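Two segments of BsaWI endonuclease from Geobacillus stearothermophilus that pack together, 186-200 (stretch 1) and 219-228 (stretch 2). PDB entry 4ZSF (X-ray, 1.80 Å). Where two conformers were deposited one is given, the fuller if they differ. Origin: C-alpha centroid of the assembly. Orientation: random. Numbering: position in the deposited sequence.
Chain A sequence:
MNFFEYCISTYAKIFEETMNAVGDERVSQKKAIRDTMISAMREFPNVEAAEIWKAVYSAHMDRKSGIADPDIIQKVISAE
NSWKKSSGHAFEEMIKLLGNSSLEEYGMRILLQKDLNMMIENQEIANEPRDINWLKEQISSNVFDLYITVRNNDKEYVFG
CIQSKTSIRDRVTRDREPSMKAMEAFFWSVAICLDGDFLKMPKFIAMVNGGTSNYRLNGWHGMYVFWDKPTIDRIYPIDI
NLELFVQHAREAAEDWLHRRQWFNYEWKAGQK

Stretch 1, residues 186-200: FFWSVAICLDGDFLK
Stretch 2, residues 219-228: GWHGMYVFWD

Two parallel strands, 188-193 and one centred on Met-223 to Val-225, run 10° apart with axes 4.7 Å from each other; Ala-191 pairs with Met-223, Ile-192 with Tyr-224, Cys-193 with Val-225. Ile-192, Cys-193 and Met-223 to Val-225 lie near -120/130; Trp-188 (-63/130) and Val-190 (-135/169) depart from it.

Trp-220 (chi1 m, chi2 -97°) lays a ring face over Ala-191, whose CB sits 4.1 Å from the five-membered ring centroid. His-221, at helical -71/-35 and chi1 m, mimics a strand neighbour: its ND1 accepts from Ser-189 N at 2.9 Å, so ND1 is unprotonated here, while His-221 N donates to Ser-189 O at 2.9 Å. Gly-222 O then receives Ala-191 N (3.1 Å), but Gly-222 N finds no partner.

Met-223 (t, p, p) curls its SD to 3.5 Å from Ala-191 CB and a very short 2.9 Å from Cys-193 SG; both residues have alternate conformers. Tyr-224 takes the ladder onward, N to Ala-191 O at 2.8 Å and O from Cys-193 N at 2.9 Å. Its m rotamer sends the ring back along Val-190 (CE1 to CG1, 3.8 Å), and a water links OH to Trp-188 NE1.

Val-225 (t) packs CG1 3.7 Å from Gly-196 CA. Phe-226 N closes the ladder on Cys-193 O, 3.0 Å. An ideal CB on Gly-196 would lie 2.2 Å from Trp-227 CE3 (chi1 p, chi2 7°), a clash, so the ring occupies the space a side chain there would take.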

# COMPACT_ATOMS: atom_id res chain seq x y z
N PHE A 186 -16.71 19.94 11.86
CA PHE A 186 -16.41 21.18 12.58
C PHE A 186 -15.16 21.01 13.43
O PHE A 186 -15.10 21.47 14.58
CB PHE A 186 -17.59 21.68 13.42
CG PHE A 186 -18.84 21.90 12.63
CD1 PHE A 186 -19.09 23.14 11.99
CD2 PHE A 186 -19.77 20.88 12.49
CE1 PHE A 186 -20.25 23.34 11.25
CE2 PHE A 186 -20.92 21.05 11.72
CZ PHE A 186 -21.19 22.31 11.14
N PHE A 187 -14.10 20.49 12.80
CA PHE A 187 -12.75 20.60 13.39
C PHE A 187 -11.86 21.41 12.44
O PHE A 187 -12.04 21.37 11.21
CB PHE A 187 -12.12 19.22 13.57
CG PHE A 187 -12.80 18.40 14.66
CD1 PHE A 187 -13.89 17.56 14.35
CD2 PHE A 187 -12.35 18.47 15.98
CE1 PHE A 187 -14.52 16.80 15.38
CE2 PHE A 187 -12.97 17.72 16.98
CZ PHE A 187 -14.03 16.91 16.69
N TRP A 188 -10.85 22.07 13.03
CA TRP A 188 -9.76 22.66 12.21
C TRP A 188 -9.06 21.53 11.51
O TRP A 188 -8.68 20.56 12.16
CB TRP A 188 -8.83 23.38 13.14
CG TRP A 188 -7.82 24.26 12.47
CD1 TRP A 188 -8.01 25.09 11.38
CD2 TRP A 188 -6.46 24.43 12.89
NE1 TRP A 188 -6.84 25.78 11.14
CE2 TRP A 188 -5.88 25.39 12.05
CE3 TRP A 188 -5.68 23.86 13.93
CZ2 TRP A 188 -4.54 25.81 12.22
CZ3 TRP A 188 -4.37 24.27 14.09
CH2 TRP A 188 -3.80 25.20 13.20
N SER A 189 -8.86 21.64 10.20
CA SER A 189 -8.24 20.52 9.50
C SER A 189 -7.07 21.05 8.69
O SER A 189 -7.25 21.84 7.76
CB SER A 189 -9.24 19.80 8.57
OG SER A 189 -8.58 18.72 7.92
N VAL A 190 -5.86 20.65 9.06
CA VAL A 190 -4.72 21.21 8.34
C VAL A 190 -3.69 20.18 7.96
O VAL A 190 -3.76 19.02 8.40
CB VAL A 190 -4.01 22.33 9.19
CG1 VAL A 190 -4.96 23.52 9.40
CG2 VAL A 190 -3.52 21.75 10.52
N ALA A 191 -2.75 20.59 7.10
CA ALA A 191 -1.69 19.66 6.70
C ALA A 191 -0.36 20.37 6.86
O ALA A 191 -0.30 21.59 6.63
CB ALA A 191 -1.87 19.24 5.30
N ILE A 192 0.69 19.62 7.21
CA ILE A 192 2.06 20.17 7.32
C ILE A 192 2.86 19.33 6.39
O ILE A 192 2.81 18.08 6.49
CB ILE A 192 2.54 20.07 8.77
CG1 ILE A 192 1.71 21.04 9.64
CG2 ILE A 192 4.06 20.43 8.89
CD1 ILE A 192 1.95 20.90 11.18
N CYS A 193 3.59 19.99 5.48
CA CYS A 193 4.25 19.35 4.34
C CYS A 193 5.75 19.67 4.26
O CYS A 193 6.11 20.86 4.29
CB CYS A 193 3.59 19.83 3.04
SG CYS A 193 1.94 19.38 2.81
N LEU A 194 6.61 18.66 4.08
CA LEU A 194 8.00 18.92 3.95
C LEU A 194 8.42 19.54 2.65
O LEU A 194 9.32 20.40 2.59
CB LEU A 194 8.73 17.58 4.17
CG LEU A 194 10.20 17.69 4.42
CD1 LEU A 194 10.41 18.76 5.49
CD2 LEU A 194 10.63 16.34 4.88
N ASP A 195 7.78 19.13 1.57
CA ASP A 195 8.35 19.47 0.28
C ASP A 195 7.21 19.98 -0.52
O ASP A 195 6.19 19.28 -0.65
CB ASP A 195 9.00 18.25 -0.38
CG ASP A 195 9.58 18.56 -1.73
OD1 ASP A 195 9.06 19.45 -2.43
OD2 ASP A 195 10.56 17.86 -2.11
N GLY A 196 7.37 21.18 -1.06
CA GLY A 196 6.29 21.78 -1.83
C GLY A 196 6.33 21.56 -3.34
O GLY A 196 5.48 22.11 -4.05
N ASP A 197 7.29 20.75 -3.82
CA ASP A 197 7.54 20.57 -5.26
C ASP A 197 6.28 20.18 -6.04
O ASP A 197 6.14 20.50 -7.23
CB ASP A 197 8.61 19.51 -5.51
CG ASP A 197 10.04 20.08 -5.51
OD1 ASP A 197 10.22 21.32 -5.35
OD2 ASP A 197 10.98 19.28 -5.67
N PHE A 198 5.37 19.49 -5.37
CA PHE A 198 4.17 19.03 -6.04
C PHE A 198 3.28 20.22 -6.34
O PHE A 198 2.46 20.16 -7.27
CB PHE A 198 3.43 17.97 -5.20
N LEU A 199 3.44 21.32 -5.58
CA LEU A 199 2.56 22.49 -5.76
C LEU A 199 3.00 23.32 -6.98
O LEU A 199 2.31 24.27 -7.38
CB LEU A 199 2.49 23.35 -4.49
CG LEU A 199 1.74 22.66 -3.30
CD1 LEU A 199 1.82 23.49 -1.99
CD2 LEU A 199 0.29 22.30 -3.55
N LYS A 200 4.12 22.93 -7.59
CA LYS A 200 4.46 23.38 -8.93
C LYS A 200 3.26 23.14 -9.84
O LYS A 200 2.85 24.03 -10.59
CB LYS A 200 5.70 22.66 -9.46
N GLY A 219 -9.58 21.90 0.28
CA GLY A 219 -9.50 20.55 0.83
C GLY A 219 -9.08 20.55 2.29
O GLY A 219 -9.26 19.54 3.02
N TRP A 220 -8.56 21.71 2.73
CA TRP A 220 -8.05 21.95 4.09
C TRP A 220 -8.37 23.38 4.49
O TRP A 220 -8.59 24.20 3.61
CB TRP A 220 -6.50 21.77 4.22
CG TRP A 220 -6.04 20.31 4.03
CD1 TRP A 220 -5.78 19.41 5.04
CD2 TRP A 220 -5.82 19.63 2.81
NE1 TRP A 220 -5.43 18.22 4.50
CE2 TRP A 220 -5.42 18.32 3.13
CE3 TRP A 220 -5.92 19.99 1.45
CZ2 TRP A 220 -5.16 17.35 2.16
CZ3 TRP A 220 -5.63 19.02 0.46
CH2 TRP A 220 -5.24 17.72 0.83
N HIS A 221 -8.33 23.68 5.79
CA HIS A 221 -8.36 25.05 6.25
C HIS A 221 -7.06 25.74 5.92
O HIS A 221 -7.01 26.94 5.63
CB HIS A 221 -8.62 25.12 7.78
CG HIS A 221 -10.04 24.78 8.11
ND1 HIS A 221 -10.40 23.75 8.94
CD2 HIS A 221 -11.21 25.35 7.70
CE1 HIS A 221 -11.71 23.70 9.05
NE2 HIS A 221 -12.23 24.64 8.28
N GLY A 222 -5.99 24.96 6.00
CA GLY A 222 -4.67 25.54 5.81
C GLY A 222 -3.67 24.41 5.54
O GLY A 222 -3.79 23.31 6.07
N MET A 223 -2.69 24.74 4.71
CA MET A 223 -1.61 23.83 4.36
C MET A 223 -0.33 24.60 4.73
O MET A 223 -0.19 25.77 4.33
CB MET A 223 -1.68 23.50 2.86
CG MET A 223 -0.43 22.86 2.31
SD MET A 223 -0.31 21.14 2.85
CE MET A 223 -1.64 20.37 1.91
N TYR A 224 0.55 23.98 5.53
CA TYR A 224 1.77 24.69 6.00
C TYR A 224 2.95 23.99 5.40
O TYR A 224 3.10 22.80 5.64
CB TYR A 224 1.84 24.66 7.55
CG TYR A 224 0.61 25.37 8.06
CD1 TYR A 224 -0.58 24.70 8.21
CD2 TYR A 224 0.64 26.74 8.30
CE1 TYR A 224 -1.77 25.36 8.62
CE2 TYR A 224 -0.50 27.42 8.71
CZ TYR A 224 -1.70 26.72 8.89
OH TYR A 224 -2.85 27.43 9.24
N VAL A 225 3.70 24.69 4.55
CA VAL A 225 4.76 24.03 3.77
C VAL A 225 6.12 24.56 4.20
O VAL A 225 6.28 25.78 4.31
CB VAL A 225 4.57 24.28 2.22
CG1 VAL A 225 5.70 23.54 1.39
CG2 VAL A 225 3.17 23.90 1.80
N PHE A 226 7.09 23.65 4.40
CA PHE A 226 8.47 24.09 4.68
C PHE A 226 9.15 24.67 3.42
O PHE A 226 9.87 24.01 2.72
CB PHE A 226 9.28 22.93 5.23
CG PHE A 226 8.97 22.60 6.66
CD1 PHE A 226 9.74 23.15 7.68
CD2 PHE A 226 7.99 21.72 6.99
CE1 PHE A 226 9.48 22.85 9.00
CE2 PHE A 226 7.73 21.41 8.33
CZ PHE A 226 8.49 22.01 9.34
N TRP A 227 8.87 25.93 3.14
CA TRP A 227 9.53 26.57 2.03
C TRP A 227 9.45 28.10 2.30
O TRP A 227 8.83 28.50 3.29
CB TRP A 227 8.87 26.17 0.70
CG TRP A 227 7.45 26.59 0.44
CD1 TRP A 227 6.66 27.44 1.19
CD2 TRP A 227 6.66 26.19 -0.69
NE1 TRP A 227 5.42 27.57 0.60
CE2 TRP A 227 5.41 26.81 -0.56
CE3 TRP A 227 6.90 25.35 -1.80
CZ2 TRP A 227 4.36 26.62 -1.51
CZ3 TRP A 227 5.86 25.15 -2.74
CH2 TRP A 227 4.61 25.78 -2.58
N ASP A 228 10.00 28.91 1.42
CA ASP A 228 9.97 30.36 1.64
C ASP A 228 9.07 31.08 0.64
O ASP A 228 9.09 32.32 0.54
CB ASP A 228 11.39 30.93 1.59
CG ASP A 228 12.19 30.36 0.44
OD1 ASP A 228 11.69 30.39 -0.71
OD2 ASP A 228 13.32 29.87 0.69
O HOH W 1 -5.58 27.35 8.97
O HOH W 2 9.51 22.61 -0.17